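Local coordinates for protein NADPH Quinone Oxidoreductase (Streptococcus mutans, PDB 4F8Y) that probably catalyses the two-electron reduction of quinones such as menadione, using NADPH and a bound FAD, at residues L36-L47 / A90-V99. Sequence-based numbering, arbitrary orientation.
Sequences LDLYAEHFDPVL and AILKGFIDRV
With its chain bent at chi3, Arg98 brings its guanidinium alongside the loop at Asp44 to Val46, and Phe43, its ring anti to the main-chain nitrogen (chi1 -172°), reaches in to Phe95. The arginine donates from NH1 to Asp44 O at 2.6 Å, a bond bent to 149° at the hydrogen, lying near the guanidinium plane but tilted from that of the carbonyl. Val46 O sits over one guanidinium face, and NH2 pairs with Glu63; the carboxylate of Asp44 adds only a long salt bridge, while its OD1 takes the N-H of Val46 in an Asx turn. The Phe95 edge points at the Phe43 face, a T-shaped pair with planes 64° apart, and Leu36 CD2 touches Phe95 CE1 at 3.6 Å. This is the flavodoxin-like layering: helix 90-99 lies against the parallel sheet and meets the loop leaving one of its two outer strands, 32-37. Ile91 splits its branches, CG2 against Tyr39 CE2 at 3.4 Å and CD1 beside Phe43 O. Where Pro45 lies on Gly94, the backbones close to 3.8 Å between CA atoms, near enough for a CA-H...O contact from Gly94 to Pro45 O. A water joins that same oxygen to Leu47 N and Asp97 OD2; the bound FAD touches both Leu47 and Asp97. Another water bridges Tyr39 OH and Ile91 N; the hydroxyl also bonds Leu47 O of the second subunit.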
loop_
_atom_site.group_PDB
_atom_site.type_symbol
_atom_site.label_atom_id
_atom_site.label_comp_id
_atom_site.label_asym_id
_atom_site.label_seq_id
_atom_site.Cartn_x
_atom_site.Cartn_y
_atom_site.Cartn_z
ATOM N N LEU A 36 7.898 14.305 -9.270
ATOM C CA LEU A 36 6.504 14.289 -8.873
ATOM C C LEU A 36 6.424 14.127 -7.347
ATOM O O LEU A 36 6.567 13.028 -6.800
ATOM C CB LEU A 36 5.760 13.168 -9.603
ATOM C CG LEU A 36 4.319 12.936 -9.192
ATOM C CD1 LEU A 36 3.524 14.221 -9.338
ATOM C CD2 LEU A 36 3.730 11.793 -10.014
ATOM N N ASP A 37 6.236 15.247 -6.664
ATOM C CA ASP A 37 6.050 15.244 -5.225
ATOM C C ASP A 37 4.560 15.000 -4.961
ATOM O O ASP A 37 3.737 15.925 -5.040
ATOM C CB ASP A 37 6.523 16.586 -4.656
ATOM C CG ASP A 37 6.600 16.600 -3.139
ATOM O OD1 ASP A 37 5.829 15.886 -2.474
ATOM O OD2 ASP A 37 7.426 17.359 -2.605
ATOM N N LEU A 38 4.206 13.746 -4.686
ATOM C CA LEU A 38 2.801 13.389 -4.500
ATOM C C LEU A 38 2.145 14.220 -3.384
ATOM O O LEU A 38 0.985 14.629 -3.499
ATOM C CB LEU A 38 2.653 11.884 -4.233
ATOM C CG LEU A 38 3.124 10.943 -5.339
ATOM C CD1 LEU A 38 2.992 9.498 -4.896
ATOM C CD2 LEU A 38 2.363 11.198 -6.624
ATOM N N TYR A 39 2.893 14.479 -2.312
ATOM C CA TYR A 39 2.372 15.253 -1.184
ATOM C C TYR A 39 2.188 16.732 -1.522
ATOM O O TYR A 39 1.192 17.349 -1.144
ATOM C CB TYR A 39 3.265 15.081 0.053
ATOM C CG TYR A 39 2.847 13.926 0.942
ATOM C CD1 TYR A 39 1.912 14.113 1.949
ATOM C CD2 TYR A 39 3.377 12.651 0.767
ATOM C CE1 TYR A 39 1.514 13.068 2.761
ATOM C CE2 TYR A 39 2.992 11.600 1.575
ATOM C CZ TYR A 39 2.054 11.815 2.573
ATOM O OH TYR A 39 1.649 10.781 3.396
ATOM N N ALA A 40 3.159 17.295 -2.231
ATOM C CA ALA A 40 3.078 18.669 -2.721
ATOM C C ALA A 40 1.987 18.831 -3.774
ATOM O O ALA A 40 1.442 19.922 -3.935
ATOM C CB ALA A 40 4.425 19.113 -3.279
ATOM N N GLU A 41 1.674 17.744 -4.483
ATOM C CA GLU A 41 0.628 17.737 -5.508
ATOM C C GLU A 41 -0.764 17.587 -4.905
ATOM O O GLU A 41 -1.766 17.732 -5.609
ATOM C CB GLU A 41 0.869 16.607 -6.516
ATOM C CG GLU A 41 2.103 16.816 -7.382
ATOM C CD GLU A 41 1.779 17.444 -8.721
ATOM O OE1 GLU A 41 1.133 16.765 -9.536
ATOM O OE2 GLU A 41 2.174 18.603 -8.967
ATOM N N HIS A 42 -0.815 17.311 -3.602
ATOM C CA HIS A 42 -2.063 16.989 -2.910
ATOM C C HIS A 42 -2.758 15.829 -3.624
ATOM O O HIS A 42 -3.990 15.818 -3.776
ATOM C CB HIS A 42 -3.012 18.192 -2.843
ATOM C CG HIS A 42 -2.320 19.520 -2.759
ATOM N ND1 HIS A 42 -1.592 19.915 -1.656
ATOM C CD2 HIS A 42 -2.268 20.552 -3.636
ATOM C CE1 HIS A 42 -1.108 21.128 -1.865
ATOM N NE2 HIS A 42 -1.507 21.539 -3.055
ATOM N N PHE A 43 -1.962 14.858 -4.068
ATOM C CA PHE A 43 -2.479 13.711 -4.809
ATOM C C PHE A 43 -3.571 12.981 -4.027
ATOM O O PHE A 43 -3.408 12.662 -2.843
ATOM C CB PHE A 43 -1.351 12.746 -5.185
ATOM C CG PHE A 43 -1.780 11.647 -6.117
ATOM C CD1 PHE A 43 -1.954 11.896 -7.464
ATOM C CD2 PHE A 43 -2.001 10.362 -5.646
ATOM C CE1 PHE A 43 -2.358 10.881 -8.331
ATOM C CE2 PHE A 43 -2.403 9.349 -6.497
ATOM C CZ PHE A 43 -2.580 9.606 -7.843
ATOM N N ASP A 44 -4.690 12.747 -4.709
ATOM C CA ASP A 44 -5.810 11.983 -4.174
ATOM C C ASP A 44 -5.622 10.506 -4.535
ATOM O O ASP A 44 -5.836 10.119 -5.689
ATOM C CB ASP A 44 -7.122 12.531 -4.756
ATOM C CG ASP A 44 -8.365 11.869 -4.169
ATOM O OD1 ASP A 44 -8.241 10.928 -3.353
ATOM O OD2 ASP A 44 -9.481 12.294 -4.539
ATOM N N PRO A 45 -5.218 9.678 -3.549
ATOM C CA PRO A 45 -4.894 8.275 -3.807
ATOM C C PRO A 45 -6.110 7.344 -3.812
ATOM O O PRO A 45 -5.919 6.133 -3.924
ATOM C CB PRO A 45 -3.987 7.921 -2.628
ATOM C CG PRO A 45 -4.489 8.760 -1.507
ATOM C CD PRO A 45 -5.037 10.026 -2.124
ATOM N N VAL A 46 -7.324 7.885 -3.698
ATOM C CA VAL A 46 -8.533 7.048 -3.587
ATOM C C VAL A 46 -9.173 6.704 -4.944
ATOM O O VAL A 46 -9.850 7.529 -5.549
ATOM C CB VAL A 46 -9.594 7.672 -2.635
ATOM C CG1 VAL A 46 -10.788 6.738 -2.477
ATOM C CG2 VAL A 46 -8.991 7.979 -1.277
ATOM N N LEU A 47 -8.948 5.479 -5.405
ATOM C CA LEU A 47 -9.487 5.003 -6.677
ATOM C C LEU A 47 -11.006 4.803 -6.606
ATOM O O LEU A 47 -11.515 4.047 -5.766
ATOM C CB LEU A 47 -8.791 3.691 -7.082
ATOM C CG LEU A 47 -9.189 2.939 -8.361
ATOM C CD1 LEU A 47 -8.696 3.654 -9.610
ATOM C CD2 LEU A 47 -8.644 1.514 -8.321
ATOM N N ALA A 90 0.197 5.144 1.955
ATOM C CA ALA A 90 -1.104 5.129 1.303
ATOM C C ALA A 90 -1.166 5.976 0.027
ATOM O O ALA A 90 -1.756 5.539 -0.967
ATOM C CB ALA A 90 -2.195 5.557 2.278
ATOM N N ILE A 91 -0.575 7.179 0.053
ATOM C CA ILE A 91 -0.670 8.107 -1.084
ATOM C C ILE A 91 0.060 7.590 -2.325
ATOM O O ILE A 91 -0.374 7.827 -3.453
ATOM C CB ILE A 91 -0.167 9.529 -0.729
ATOM C CG1 ILE A 91 -0.678 10.555 -1.753
ATOM C CG2 ILE A 91 1.348 9.550 -0.644
ATOM C CD1 ILE A 91 -0.440 12.007 -1.356
ATOM N N LEU A 92 1.168 6.881 -2.116
ATOM C CA LEU A 92 1.891 6.259 -3.227
ATOM C C LEU A 92 1.195 4.978 -3.693
ATOM O O LEU A 92 1.164 4.696 -4.896
ATOM C CB LEU A 92 3.352 5.963 -2.867
ATOM C CG LEU A 92 4.115 5.176 -3.943
ATOM C CD1 LEU A 92 4.378 6.038 -5.173
ATOM C CD2 LEU A 92 5.414 4.587 -3.405
ATOM N N LYS A 93 0.650 4.203 -2.748
ATOM C CA LYS A 93 -0.143 3.019 -3.096
ATOM C C LYS A 93 -1.333 3.403 -3.992
ATOM O O LYS A 93 -1.658 2.703 -4.948
ATOM C CB LYS A 93 -0.609 2.285 -1.839
ATOM C CG LYS A 93 -1.531 1.092 -2.087
ATOM C CD LYS A 93 -0.997 0.174 -3.178
ATOM C CE LYS A 93 -1.703 -1.169 -3.172
ATOM N NZ LYS A 93 -3.161 -1.061 -3.460
ATOM N N GLY A 94 -1.962 4.533 -3.691
ATOM C CA GLY A 94 -3.031 5.055 -4.516
ATOM C C GLY A 94 -2.544 5.601 -5.847
ATOM O O GLY A 94 -3.298 5.612 -6.826
ATOM N N PHE A 95 -1.295 6.052 -5.893
ATOM C CA PHE A 95 -0.676 6.463 -7.161
ATOM C C PHE A 95 -0.671 5.293 -8.161
ATOM O O PHE A 95 -1.045 5.443 -9.327
ATOM C CB PHE A 95 0.749 7.003 -6.929
ATOM C CG PHE A 95 1.507 7.295 -8.203
ATOM C CD1 PHE A 95 1.203 8.415 -8.969
ATOM C CD2 PHE A 95 2.521 6.442 -8.634
ATOM C CE1 PHE A 95 1.892 8.683 -10.143
ATOM C CE2 PHE A 95 3.213 6.694 -9.811
ATOM C CZ PHE A 95 2.899 7.819 -10.567
ATOM N N ILE A 96 -0.264 4.124 -7.679
ATOM C CA ILE A 96 -0.319 2.887 -8.450
ATOM C C ILE A 96 -1.749 2.491 -8.807
ATOM O O ILE A 96 -2.050 2.254 -9.972
ATOM C CB ILE A 96 0.351 1.712 -7.687
ATOM C CG1 ILE A 96 1.777 2.081 -7.273
ATOM C CG2 ILE A 96 0.341 0.454 -8.534
ATOM C CD1 ILE A 96 2.640 2.538 -8.444
ATOM N N ASP A 97 -2.620 2.412 -7.799
ATOM C CA ASP A 97 -4.023 2.054 -8.000
ATOM C C ASP A 97 -4.677 2.890 -9.100
ATOM O O ASP A 97 -5.373 2.362 -9.966
ATOM C CB ASP A 97 -4.846 2.257 -6.723
ATOM C CG ASP A 97 -4.484 1.300 -5.616
ATOM O OD1 ASP A 97 -3.766 0.308 -5.863
ATOM O OD2 ASP A 97 -4.937 1.556 -4.484
ATOM N N ARG A 98 -4.477 4.201 -9.053
ATOM C CA ARG A 98 -5.219 5.090 -9.941
ATOM C C ARG A 98 -4.568 5.307 -11.304
ATOM O O ARG A 98 -5.267 5.487 -12.301
ATOM C CB ARG A 98 -5.474 6.429 -9.261
ATOM C CG ARG A 98 -6.295 6.322 -8.007
ATOM C CD ARG A 98 -6.709 7.699 -7.587
ATOM N NE ARG A 98 -7.570 8.319 -8.591
ATOM C CZ ARG A 98 -8.053 9.550 -8.488
ATOM N NH1 ARG A 98 -7.743 10.292 -7.435
ATOM N NH2 ARG A 98 -8.835 10.042 -9.440
ATOM N N VAL A 99 -3.237 5.276 -11.342
ATOM C CA VAL A 99 -2.476 5.544 -12.565
ATOM C C VAL A 99 -2.097 4.275 -13.365
ATOM O O VAL A 99 -2.244 4.228 -14.593
ATOM C CB VAL A 99 -1.204 6.362 -12.249
ATOM C CG1 VAL A 99 -0.391 6.610 -13.516
ATOM C CG2 VAL A 99 -1.580 7.665 -11.565
HETATM O O HOH W 1 0.223 8.631 2.475
HETATM O O HOH W 2 -6.674 3.593 -4.271
#